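Local coordinates for protein FkbI (PDB 1R2J), which binds FAD and probably works as an acyl-ACP dehydrogenase in making the methoxymalonyl extender unit of the polyketide immunosuppressant FK520, at residues A[4-12]-A[60-71]; A[157-167]-A[205-214]. One frame throughout, in Å; residues are numbered along the deposited sequence.

Interaction 1 of 2, residues A[4-12]-A[60-71]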
ATOM      1  N   ARG A   4      -4.274   6.340 -18.879  1.00 38.68           N
ATOM      2  CA  ARG A   4      -3.631   5.932 -17.635  1.00 35.45           C
ATOM      3  C   ARG A   4      -4.240   4.631 -17.117  1.00 31.95           C
ATOM      4  O   ARG A   4      -3.536   3.644 -16.898  1.00 30.45           O
ATOM      5  CB  ARG A   4      -3.784   7.033 -16.583  1.00 36.78           C
ATOM      6  CG  ARG A   4      -2.982   6.799 -15.316  1.00 37.20           C
ATOM      7  CD  ARG A   4      -3.111   7.976 -14.344  1.00 36.92           C
ATOM      8  NE  ARG A   4      -2.481   9.194 -14.850  1.00 36.97           N
ATOM      9  CZ  ARG A   4      -3.085  10.378 -14.901  1.00 36.51           C
ATOM     10  NH1 ARG A   4      -4.336  10.504 -14.477  1.00 35.11           N
ATOM     11  NH2 ARG A   4      -2.441  11.437 -15.379  1.00 36.85           N
ATOM     12  N   ASP A   5      -5.555   4.634 -16.924  1.00 27.50           N
ATOM     13  CA  ASP A   5      -6.233   3.441 -16.439  1.00 26.32           C
ATOM     14  C   ASP A   5      -6.351   2.419 -17.559  1.00 23.84           C
ATOM     15  O   ASP A   5      -6.173   1.225 -17.331  1.00 24.03           O
ATOM     16  CB  ASP A   5      -7.621   3.793 -15.905  1.00 24.93           C
ATOM     17  CG  ASP A   5      -7.573   4.776 -14.741  1.00 26.57           C
ATOM     18  OD1 ASP A   5      -6.477   5.065 -14.218  1.00 25.50           O
ATOM     19  OD2 ASP A   5      -8.648   5.259 -14.358  1.00 25.95           O
ATOM     20  N   ALA A   6      -6.642   2.890 -18.770  1.00 22.99           N
ATOM     21  CA  ALA A   6      -6.773   1.996 -19.916  1.00 21.79           C
ATOM     22  C   ALA A   6      -5.457   1.260 -20.119  1.00 20.92           C
ATOM     23  O   ALA A   6      -5.434   0.054 -20.389  1.00 22.01           O
ATOM     24  CB  ALA A   6      -7.129   2.789 -21.169  1.00 21.53           C
ATOM     25  N   LEU A   7      -4.359   1.995 -19.974  1.00 21.10           N
ATOM     26  CA  LEU A   7      -3.026   1.437 -20.128  1.00 22.00           C
ATOM     27  C   LEU A   7      -2.782   0.284 -19.150  1.00 21.72           C
ATOM     28  O   LEU A   7      -2.229  -0.746 -19.541  1.00 22.51           O
ATOM     29  CB  LEU A   7      -1.967   2.525 -19.898  1.00 24.59           C
ATOM     30  CG  LEU A   7      -0.511   2.055 -19.823  1.00 25.45           C
ATOM     31  CD1 LEU A   7      -0.054   1.613 -21.197  1.00 27.68           C
ATOM     32  CD2 LEU A   7       0.381   3.184 -19.313  1.00 26.24           C
ATOM     33  N   LEU A   8      -3.193   0.471 -17.892  1.00 21.76           N
ATOM     34  CA  LEU A   8      -3.016  -0.519 -16.829  1.00 21.66           C
ATOM     35  C   LEU A   8      -3.954  -1.688 -17.024  1.00 21.17           C
ATOM     36  O   LEU A   8      -3.658  -2.824 -16.626  1.00 21.95           O
ATOM     37  CB  LEU A   8      -3.312   0.093 -15.459  1.00 19.74           C
ATOM     38  CG  LEU A   8      -2.043   0.514 -14.729  1.00 21.82           C
ATOM     39  CD1 LEU A   8      -1.180  -0.719 -14.428  1.00 19.74           C
ATOM     40  CD2 LEU A   8      -1.301   1.505 -15.587  1.00 17.89           C
ATOM     41  N   THR A   9      -5.109  -1.408 -17.622  1.00 22.76           N
ATOM     42  CA  THR A   9      -6.049  -2.493 -17.861  1.00 25.75           C
ATOM     43  C   THR A   9      -5.342  -3.368 -18.852  1.00 25.43           C
ATOM     44  O   THR A   9      -5.517  -4.592 -18.839  1.00 23.44           O
ATOM     45  CB  THR A   9      -7.335  -2.137 -18.637  1.00 29.00           C
ATOM     46  OG1 THR A   9      -7.020  -1.777 -19.985  1.00 35.28           O
ATOM     47  CG2 THR A   9      -8.099  -1.052 -17.931  1.00 27.43           C
ATOM     48  N   ASP A  10      -4.587  -2.798 -19.798  1.00 25.89           N
ATOM     49  CA  ASP A  10      -4.035  -3.810 -20.650  1.00 26.54           C
ATOM     50  C   ASP A  10      -2.661  -4.384 -20.395  1.00 26.04           C
ATOM     51  O   ASP A  10      -2.303  -5.439 -20.910  1.00 26.83           O
ATOM     52  CB  ASP A  10      -4.312  -3.634 -22.176  1.00 28.65           C
ATOM     53  CG  ASP A  10      -5.538  -2.804 -22.563  1.00 28.99           C
ATOM     54  OD1 ASP A  10      -5.408  -1.750 -23.195  1.00 27.59           O
ATOM     55  OD2 ASP A  10      -6.644  -3.285 -22.246  1.00 28.40           O
ATOM     56  N   LEU A  11      -1.945  -3.649 -19.555  1.00 25.02           N
ATOM     57  CA  LEU A  11      -0.663  -3.992 -19.031  1.00 25.61           C
ATOM     58  C   LEU A  11      -1.102  -5.239 -18.231  1.00 26.30           C
ATOM     59  O   LEU A  11      -0.728  -6.358 -18.552  1.00 26.59           O
ATOM     60  CB  LEU A  11      -0.118  -2.887 -18.118  1.00 27.16           C
ATOM     61  CG  LEU A  11       1.005  -2.083 -18.777  1.00 27.94           C
ATOM     62  CD1 LEU A  11       0.571  -1.684 -20.169  1.00 31.43           C
ATOM     63  CD2 LEU A  11       1.355  -0.862 -17.952  1.00 28.87           C
ATOM     64  N   VAL A  12      -1.951  -5.052 -17.216  1.00 25.42           N
ATOM     65  CA  VAL A  12      -2.461  -6.196 -16.440  1.00 23.66           C
ATOM     66  C   VAL A  12      -3.100  -7.202 -17.401  1.00 26.06           C
ATOM     67  O   VAL A  12      -2.785  -8.398 -17.385  1.00 25.42           O
ATOM     68  CB  VAL A  12      -3.557  -5.799 -15.396  1.00 21.20           C
ATOM     69  CG1 VAL A  12      -4.070  -7.049 -14.664  1.00 16.99           C
ATOM     70  CG2 VAL A  12      -2.988  -4.811 -14.393  1.00 19.66           C
ATOM     71  N   PHE A  60      -6.775   6.505  -9.686  1.00 19.12           N
ATOM     72  CA  PHE A  60      -5.878   5.697 -10.500  1.00 19.38           C
ATOM     73  C   PHE A  60      -5.455   4.472  -9.686  1.00 19.38           C
ATOM     74  O   PHE A  60      -5.381   3.355 -10.213  1.00 17.62           O
ATOM     75  CB  PHE A  60      -4.639   6.504 -10.917  1.00 20.62           C
ATOM     76  CG  PHE A  60      -3.559   5.670 -11.564  1.00 21.72           C
ATOM     77  CD1 PHE A  60      -3.860   4.806 -12.617  1.00 22.23           C
ATOM     78  CD2 PHE A  60      -2.245   5.739 -11.110  1.00 21.76           C
ATOM     79  CE1 PHE A  60      -2.863   4.020 -13.204  1.00 22.46           C
ATOM     80  CE2 PHE A  60      -1.243   4.963 -11.687  1.00 21.45           C
ATOM     81  CZ  PHE A  60      -1.551   4.100 -12.736  1.00 22.13           C
ATOM     82  N   THR A  61      -5.189   4.699  -8.402  1.00 17.55           N
ATOM     83  CA  THR A  61      -4.780   3.644  -7.483  1.00 17.89           C
ATOM     84  C   THR A  61      -5.942   2.668  -7.294  1.00 18.59           C
ATOM     85  O   THR A  61      -5.745   1.456  -7.227  1.00 19.55           O
ATOM     86  CB  THR A  61      -4.364   4.243  -6.113  1.00 17.78           C
ATOM     87  OG1 THR A  61      -3.219   5.085  -6.296  1.00 15.77           O
ATOM     88  CG2 THR A  61      -4.015   3.140  -5.109  1.00 15.67           C
ATOM     89  N   ALA A  62      -7.153   3.213  -7.225  1.00 18.42           N
ATOM     90  CA  ALA A  62      -8.354   2.402  -7.072  1.00 20.04           C
ATOM     91  C   ALA A  62      -8.493   1.492  -8.286  1.00 19.30           C
ATOM     92  O   ALA A  62      -8.767   0.303  -8.154  1.00 20.93           O
ATOM     93  CB  ALA A  62      -9.594   3.304  -6.943  1.00 17.19           C
ATOM     94  N   HIS A  63      -8.295   2.052  -9.476  1.00 20.80           N
ATOM     95  CA  HIS A  63      -8.418   1.263 -10.699  1.00 20.35           C
ATOM     96  C   HIS A  63      -7.387   0.134 -10.752  1.00 20.51           C
ATOM     97  O   HIS A  63      -7.706  -0.990 -11.144  1.00 20.43           O
ATOM     98  CB  HIS A  63      -8.282   2.157 -11.934  1.00 22.24           C
ATOM     99  CG  HIS A  63      -8.483   1.425 -13.222  1.00 23.38           C
ATOM    100  ND1 HIS A  63      -7.435   1.007 -14.015  1.00 24.15           N
ATOM    101  CD2 HIS A  63      -9.613   1.001 -13.836  1.00 22.25           C
ATOM    102  CE1 HIS A  63      -7.911   0.356 -15.061  1.00 22.28           C
ATOM    103  NE2 HIS A  63      -9.229   0.338 -14.976  1.00 25.24           N
ATOM    104  N   VAL A  64      -6.149   0.426 -10.367  1.00 18.94           N
ATOM    105  CA  VAL A  64      -5.123  -0.610 -10.364  1.00 19.53           C
ATOM    106  C   VAL A  64      -5.516  -1.665  -9.325  1.00 19.25           C
ATOM    107  O   VAL A  64      -5.355  -2.863  -9.549  1.00 18.17           O
ATOM    108  CB  VAL A  64      -3.733  -0.032 -10.015  1.00 19.46           C
ATOM    109  CG1 VAL A  64      -2.698  -1.159  -9.960  1.00 17.30           C
ATOM    110  CG2 VAL A  64      -3.336   1.004 -11.049  1.00 18.75           C
ATOM    111  N   GLY A  65      -6.041  -1.211  -8.189  1.00 18.82           N
ATOM    112  CA  GLY A  65      -6.464  -2.146  -7.162  1.00 18.80           C
ATOM    113  C   GLY A  65      -7.522  -3.112  -7.679  1.00 19.18           C
ATOM    114  O   GLY A  65      -7.529  -4.292  -7.321  1.00 17.20           O
ATOM    115  N   SER A  66      -8.414  -2.613  -8.532  1.00 18.30           N
ATOM    116  CA  SER A  66      -9.482  -3.430  -9.094  1.00 19.03           C
ATOM    117  C   SER A  66      -8.949  -4.505 -10.035  1.00 19.23           C
ATOM    118  O   SER A  66      -9.648  -5.471 -10.340  1.00 20.03           O
ATOM    119  CB  SER A  66     -10.483  -2.548  -9.849  1.00 18.66           C
ATOM    120  OG  SER A  66      -9.965  -2.141 -11.111  1.00 20.33           O
ATOM    121  N   LEU A  67      -7.712  -4.331 -10.493  1.00 18.73           N
ATOM    122  CA  LEU A  67      -7.084  -5.285 -11.411  1.00 20.04           C
ATOM    123  C   LEU A  67      -6.201  -6.300 -10.682  1.00 20.42           C
ATOM    124  O   LEU A  67      -6.322  -7.508 -10.888  1.00 20.28           O
ATOM    125  CB  LEU A  67      -6.232  -4.536 -12.439  1.00 20.86           C
ATOM    126  CG  LEU A  67      -6.933  -3.480 -13.294  1.00 19.79           C
ATOM    127  CD1 LEU A  67      -5.891  -2.710 -14.105  1.00 19.99           C
ATOM    128  CD2 LEU A  67      -7.951  -4.148 -14.206  1.00 20.72           C
ATOM    129  N   CYS A  68      -5.306  -5.796  -9.840  1.00 20.44           N
ATOM    130  CA  CYS A  68      -4.393  -6.643  -9.081  1.00 19.14           C
ATOM    131  C   CYS A  68      -3.934  -5.869  -7.857  1.00 18.61           C
ATOM    132  O   CYS A  68      -3.324  -4.808  -7.986  1.00 19.08           O
ATOM    133  CB  CYS A  68      -3.182  -7.020  -9.944  1.00 22.33           C
ATOM    134  SG  CYS A  68      -1.834  -7.776  -9.019  1.00 26.09           S
ATOM    135  N   SER A  69      -4.217  -6.393  -6.669  1.00 17.54           N
ATOM    136  CA  SER A  69      -3.829  -5.696  -5.444  1.00 18.08           C
ATOM    137  C   SER A  69      -2.348  -5.858  -5.098  1.00 18.20           C
ATOM    138  O   SER A  69      -1.826  -5.119  -4.271  1.00 18.47           O
ATOM    139  CB  SER A  69      -4.712  -6.147  -4.269  1.00 18.66           C
ATOM    140  OG  SER A  69      -6.078  -5.806  -4.504  1.00 19.69           O
ATOM    141  N   SER A  70      -1.675  -6.833  -5.710  1.00 16.70           N
ATOM    142  CA  SER A  70      -0.240  -7.004  -5.468  1.00 17.53           C
ATOM    143  C   SER A  70       0.451  -5.826  -6.164  1.00 18.68           C
ATOM    144  O   SER A  70       1.317  -5.155  -5.590  1.00 19.53           O
ATOM    145  CB  SER A  70       0.282  -8.313  -6.070  1.00 15.35           C
ATOM    146  OG  SER A  70      -0.063  -9.439  -5.290  1.00 15.90           O
ATOM    147  N   LEU A  71       0.057  -5.580  -7.409  1.00 18.81           N
ATOM    148  CA  LEU A  71       0.623  -4.478  -8.170  1.00 19.59           C
ATOM    149  C   LEU A  71       0.306  -3.174  -7.441  1.00 20.59           C
ATOM    150  O   LEU A  71       1.167  -2.300  -7.314  1.00 20.64           O
ATOM    151  CB  LEU A  71       0.034  -4.456  -9.586  1.00 18.63           C
ATOM    152  CG  LEU A  71       0.460  -3.310 -10.511  1.00 19.90           C
ATOM    153  CD1 LEU A  71       1.980  -3.279 -10.640  1.00 21.27           C
ATOM    154  CD2 LEU A  71      -0.185  -3.503 -11.885  1.00 21.68           C
TER
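Phe60 meets Arg4, Asp5 and Leu8 at the upstream end of two nearly parallel helix segments, 5-12 and 60-67, whose axes pass 9.8 Å apart at -20° in the N-terminal helical domain. With CG swung opposite the backbone N (chi1 170°), its ring reaches across to the first helix. Arg4 lays its aliphatic CG over one face, a CH-pi contact 3.7 Å from the centroid, while Val64 CG2 backs the opposite face. Leu8 CD2 meets the ring edge at Phe60 CE1 (3.8 Å), and the Asp5 carboxylate lies nearly coplanar with the ring, OD1 3.1 Å from Phe60 CD1. An alanine in place of Phe60 is likely to open a gap beside Leu8 and to deprive Arg4 CG of the face it rests on.

Leu8 is a knob in a hole formed by Phe60, Val64, Leu67 and Leu71; its branched end lets CD2 face the phenyl edge while CD1 touches Leu71 CD2 at 3.9 Å. One turn on, the compact Val12 turns CG2 to Leu67 CD1 (3.6 Å) and also to Leu71. Nearer solvent, Asp5 CB lies over a face of the His63 imidazole in a CH-pi contact, 3.5 Å from its centroid, and Thr9 CG2 meets that ring's edge. Cohesion therefore comes mainly from aliphatic and aromatic fit, with the Asp5 carboxylate against the Phe60 ring edge and the Arg4 guanidinium beyond the ring its CG covers.

Interaction 2 of 2, residues A[157-167]-A[205-214]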
ATOM      1  N   LEU A 157      15.960   3.782  15.433  1.00 34.25           N
ATOM      2  CA  LEU A 157      16.247   4.693  16.534  1.00 37.80           C
ATOM      3  C   LEU A 157      17.687   5.174  16.461  1.00 41.14           C
ATOM      4  O   LEU A 157      18.612   4.384  16.265  1.00 41.35           O
ATOM      5  CB  LEU A 157      16.015   4.005  17.879  1.00 37.81           C
ATOM      6  CG  LEU A 157      14.660   3.333  18.111  1.00 37.91           C
ATOM      7  CD1 LEU A 157      14.645   2.675  19.486  1.00 38.17           C
ATOM      8  CD2 LEU A 157      13.551   4.359  17.999  1.00 36.71           C
ATOM      9  N   GLN A 158      17.876   6.476  16.621  1.00 44.99           N
ATOM     10  CA  GLN A 158      19.213   7.037  16.567  1.00 48.99           C
ATOM     11  C   GLN A 158      19.918   6.675  17.875  1.00 52.14           C
ATOM     12  O   GLN A 158      20.163   5.498  18.141  1.00 53.77           O
ATOM     13  CB  GLN A 158      19.127   8.552  16.378  1.00 47.92           C
ATOM     14  CG  GLN A 158      20.287   9.147  15.602  1.00 47.88           C
ATOM     15  CD  GLN A 158      19.845  10.284  14.706  1.00 47.04           C
ATOM     16  OE1 GLN A 158      18.934  11.040  15.048  1.00 46.75           O
ATOM     17  NE2 GLN A 158      20.497  10.420  13.559  1.00 46.84           N
ATOM     18  N   GLU A 159      20.230   7.673  18.695  1.00 55.02           N
ATOM     19  CA  GLU A 159      20.906   7.443  19.973  1.00 57.44           C
ATOM     20  C   GLU A 159      20.452   8.474  20.999  1.00 58.33           C
ATOM     21  O   GLU A 159      20.125   8.133  22.142  1.00 58.06           O
ATOM     22  CB  GLU A 159      22.422   7.518  19.779  1.00 58.56           C
ATOM     23  CG  GLU A 159      23.223   7.427  21.071  1.00 61.10           C
ATOM     24  CD  GLU A 159      23.306   6.020  21.640  1.00 62.94           C
ATOM     25  OE1 GLU A 159      22.260   5.452  22.025  1.00 64.68           O
ATOM     26  OE2 GLU A 159      24.433   5.486  21.704  1.00 63.58           O
ATOM     27  N   ASP A 160      20.477   9.735  20.578  1.00 59.86           N
ATOM     28  CA  ASP A 160      20.040  10.868  21.383  1.00 61.42           C
ATOM     29  C   ASP A 160      18.594  11.016  20.953  1.00 61.35           C
ATOM     30  O   ASP A 160      17.706  10.383  21.523  1.00 62.59           O
ATOM     31  CB  ASP A 160      20.779  12.164  21.002  1.00 63.58           C
ATOM     32  CG  ASP A 160      22.264  12.116  21.295  1.00 64.89           C
ATOM     33  OD1 ASP A 160      22.945  11.178  20.825  1.00 65.55           O
ATOM     34  OD2 ASP A 160      22.757  13.029  22.002  1.00 65.78           O
ATOM     35  N   GLY A 161      18.414  11.858  19.940  1.00 60.70           N
ATOM     36  CA  GLY A 161      17.103  12.104  19.367  1.00 59.48           C
ATOM     37  C   GLY A 161      16.698  10.865  18.598  1.00 58.53           C
ATOM     38  O   GLY A 161      16.933  10.744  17.390  1.00 57.50           O
ATOM     39  N   SER A 162      16.101   9.935  19.338  1.00 57.07           N
ATOM     40  CA  SER A 162      15.634   8.659  18.821  1.00 56.22           C
ATOM     41  C   SER A 162      14.771   8.861  17.586  1.00 54.38           C
ATOM     42  O   SER A 162      14.095   9.880  17.456  1.00 55.28           O
ATOM     43  CB  SER A 162      14.845   7.942  19.918  1.00 56.69           C
ATOM     44  OG  SER A 162      15.663   7.787  21.067  1.00 57.81           O
ATOM     45  N   GLY A 163      14.804   7.898  16.673  1.00 51.95           N
ATOM     46  CA  GLY A 163      13.997   8.012  15.471  1.00 48.25           C
ATOM     47  C   GLY A 163      14.706   8.658  14.298  1.00 45.52           C
ATOM     48  O   GLY A 163      15.003   9.849  14.310  1.00 45.44           O
ATOM     49  N   ALA A 164      14.977   7.859  13.273  1.00 42.99           N
ATOM     50  CA  ALA A 164      15.651   8.337  12.075  1.00 41.69           C
ATOM     51  C   ALA A 164      15.225   7.464  10.900  1.00 40.89           C
ATOM     52  O   ALA A 164      14.749   6.346  11.089  1.00 40.77           O
ATOM     53  CB  ALA A 164      17.166   8.267  12.253  1.00 41.49           C
ATOM     54  N   VAL A 165      15.383   7.983   9.686  1.00 40.24           N
ATOM     55  CA  VAL A 165      15.014   7.243   8.485  1.00 39.67           C
ATOM     56  C   VAL A 165      16.192   7.225   7.521  1.00 38.78           C
ATOM     57  O   VAL A 165      16.737   8.276   7.189  1.00 38.69           O
ATOM     58  CB  VAL A 165      13.804   7.891   7.788  1.00 39.72           C
ATOM     59  CG1 VAL A 165      13.318   6.999   6.664  1.00 39.34           C
ATOM     60  CG2 VAL A 165      12.695   8.143   8.798  1.00 39.87           C
ATOM     61  N   VAL A 166      16.574   6.033   7.069  1.00 37.95           N
ATOM     62  CA  VAL A 166      17.705   5.884   6.155  1.00 37.04           C
ATOM     63  C   VAL A 166      17.363   5.159   4.855  1.00 35.77           C
ATOM     64  O   VAL A 166      16.711   4.112   4.864  1.00 34.80           O
ATOM     65  CB  VAL A 166      18.868   5.118   6.835  1.00 37.36           C
ATOM     66  CG1 VAL A 166      20.123   5.172   5.963  1.00 36.58           C
ATOM     67  CG2 VAL A 166      19.147   5.712   8.198  1.00 38.98           C
ATOM     68  N   VAL A 167      17.803   5.727   3.734  1.00 34.79           N
ATOM     69  CA  VAL A 167      17.576   5.119   2.425  1.00 33.96           C
ATOM     70  C   VAL A 167      18.794   4.240   2.166  1.00 33.61           C
ATOM     71  O   VAL A 167      19.893   4.743   1.921  1.00 33.63           O
ATOM     72  CB  VAL A 167      17.463   6.187   1.315  1.00 34.08           C
ATOM     73  CG1 VAL A 167      17.262   5.518  -0.036  1.00 34.18           C
ATOM     74  CG2 VAL A 167      16.305   7.133   1.620  1.00 34.58           C
ATOM     75  N   ALA A 205      22.547   9.555   3.272  1.00 35.54           N
ATOM     76  CA  ALA A 205      21.464   8.593   3.113  1.00 34.92           C
ATOM     77  C   ALA A 205      20.419   8.808   4.193  1.00 35.00           C
ATOM     78  O   ALA A 205      19.247   8.489   4.001  1.00 36.03           O
ATOM     79  CB  ALA A 205      22.005   7.177   3.191  1.00 34.08           C
ATOM     80  N   VAL A 206      20.849   9.349   5.329  1.00 34.45           N
ATOM     81  CA  VAL A 206      19.942   9.610   6.440  1.00 33.44           C
ATOM     82  C   VAL A 206      19.193  10.913   6.214  1.00 33.47           C
ATOM     83  O   VAL A 206      19.769  11.997   6.288  1.00 33.63           O
ATOM     84  CB  VAL A 206      20.707   9.696   7.767  1.00 33.10           C
ATOM     85  CG1 VAL A 206      19.736   9.853   8.918  1.00 33.72           C
ATOM     86  CG2 VAL A 206      21.553   8.449   7.949  1.00 34.13           C
ATOM     87  N   LEU A 207      17.899  10.800   5.944  1.00 33.67           N
ATOM     88  CA  LEU A 207      17.063  11.965   5.686  1.00 33.63           C
ATOM     89  C   LEU A 207      17.159  13.016   6.786  1.00 34.34           C
ATOM     90  O   LEU A 207      17.294  12.690   7.963  1.00 34.19           O
ATOM     91  CB  LEU A 207      15.608  11.525   5.506  1.00 32.00           C
ATOM     92  CG  LEU A 207      15.331  10.611   4.304  1.00 32.33           C
ATOM     93  CD1 LEU A 207      13.881  10.161   4.331  1.00 31.05           C
ATOM     94  CD2 LEU A 207      15.645  11.340   3.005  1.00 31.56           C
ATOM     95  N   ALA A 208      17.097  14.283   6.389  1.00 36.37           N
ATOM     96  CA  ALA A 208      17.162  15.390   7.334  1.00 38.43           C
ATOM     97  C   ALA A 208      15.887  15.360   8.165  1.00 40.14           C
ATOM     98  O   ALA A 208      14.834  14.937   7.688  1.00 40.17           O
ATOM     99  CB  ALA A 208      17.274  16.714   6.587  1.00 38.87           C
ATOM    100  N   GLY A 209      15.969  15.815   9.406  1.00 41.03           N
ATOM    101  CA  GLY A 209      14.780  15.777  10.236  1.00 42.47           C
ATOM    102  C   GLY A 209      14.653  14.410  10.881  1.00 41.76           C
ATOM    103  O   GLY A 209      13.645  14.098  11.512  1.00 41.00           O
ATOM    104  N   SER A 210      15.684  13.588  10.709  1.00 42.00           N
ATOM    105  CA  SER A 210      15.720  12.259  11.303  1.00 42.26           C
ATOM    106  C   SER A 210      16.047  12.388  12.789  1.00 44.12           C
ATOM    107  O   SER A 210      16.658  11.497  13.373  1.00 47.02           O
ATOM    108  CB  SER A 210      16.794  11.393  10.637  1.00 40.19           C
ATOM    109  OG  SER A 210      16.311  10.744   9.477  1.00 35.44           O
ATOM    110  N   GLY A 211      15.650  13.501  13.397  1.00 43.89           N
ATOM    111  CA  GLY A 211      15.934  13.701  14.806  1.00 43.59           C
ATOM    112  C   GLY A 211      14.694  13.832  15.666  1.00 43.30           C
ATOM    113  O   GLY A 211      14.780  13.829  16.895  1.00 43.43           O
ATOM    114  N   ALA A 212      13.539  13.957  15.021  1.00 42.64           N
ATOM    115  CA  ALA A 212      12.277  14.078  15.736  1.00 41.95           C
ATOM    116  C   ALA A 212      11.946  12.729  16.373  1.00 41.37           C
ATOM    117  O   ALA A 212      12.568  11.721  16.052  1.00 40.31           O
ATOM    118  CB  ALA A 212      11.170  14.508  14.777  1.00 41.58           C
ATOM    119  N   SER A 213      10.965  12.717  17.270  1.00 42.32           N
ATOM    120  CA  SER A 213      10.562  11.499  17.972  1.00 44.35           C
ATOM    121  C   SER A 213      10.177  10.351  17.042  1.00 46.37           C
ATOM    122  O   SER A 213      10.023  10.542  15.836  1.00 46.31           O
ATOM    123  CB  SER A 213       9.384  11.796  18.905  1.00 43.34           C
ATOM    124  OG  SER A 213       8.230  12.159  18.166  1.00 43.04           O
ATOM    125  N   LEU A 214      10.023   9.161  17.621  1.00 48.64           N
ATOM    126  CA  LEU A 214       9.639   7.974  16.864  1.00 50.38           C
ATOM    127  C   LEU A 214       8.360   8.313  16.097  1.00 50.72           C
ATOM    128  O   LEU A 214       8.314   8.178  14.873  1.00 49.54           O
ATOM    129  CB  LEU A 214       9.390   6.785  17.804  1.00 51.70           C
ATOM    130  CG  LEU A 214      10.200   6.656  19.103  1.00 53.34           C
ATOM    131  CD1 LEU A 214      11.661   7.003  18.846  1.00 54.14           C
ATOM    132  CD2 LEU A 214       9.618   7.580  20.167  1.00 53.02           C
TER
HETATM  133  O   HOH W   1      12.123   9.723  20.144  1.00 86.38           O
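An antiparallel beta bridge between Val166 and Val206 fastens the connection that follows strand 199-202 to strand 164-169 of the FAD-binding enzyme's middle beta domain. The two valines form a non-hydrogen-bonded pair, flanked by Leu207 N to Val165 O (3.0 Å) and Val167 N to Ala205 O (3.1 Å). In the second bond the donor stands above the carbonyl plane of Ala205, whereas Leu207 N lies nearly on the line of the Val165 C=O, though that bond is bent at the hydrogen.

Beta-branched residues suit this extended backbone. Val166 CG2 meets Val206 CG2 at 3.7 Å, and both side chains pack on Val127 of strand 126-130. Val165 and Leu207 pair through CG1 and CD1 and pack on Leu88 of helix 69-88.

Beyond the bridge, a type II turn from Leu207 to Ser210 puts Gly209 at its third position, where the positive phi favours glycine. Ser210 then substitutes a hydroxyl for a strand carbonyl. Its OG, set opposite the carbonyl carbon (chi1 -86°), takes Val165 N at 2.9 Å in a nearly straight bond (174°) and donates to Leu207 O, tying turn and strand together. Close by, Gly163 has a positive phi, and its backbone angles would jam a CB against the preceding carbonyl, which calls for glycine. At the far end Leu214 CD1 packs tightly against both Leu157 CD2 (3.4 Å) and Ser162 CB (3.5 Å).

Overall arrangement
Interactions 1 and 2 lie on opposite sides of the chain's centre, their centres 35 Å apart and their nearest atoms about 19 Å apart. Helix 69-88 runs between them: it opens in interaction 1, where Leu71 packs on the first helix, and near its far end Val85 and Leu88 touch Leu207, and Leu88 also Val165, in interaction 2. It thus connects helix-on-helix packing in the N-terminal domain to the edge of the beta domain. Both sites stand back from the cofactor, the side chain of Leu71 about 13 Å and that of Val165 about 11 Å from FAD. Val165 is nearer the binding residues, its side chain about 7 Å from that of Val109.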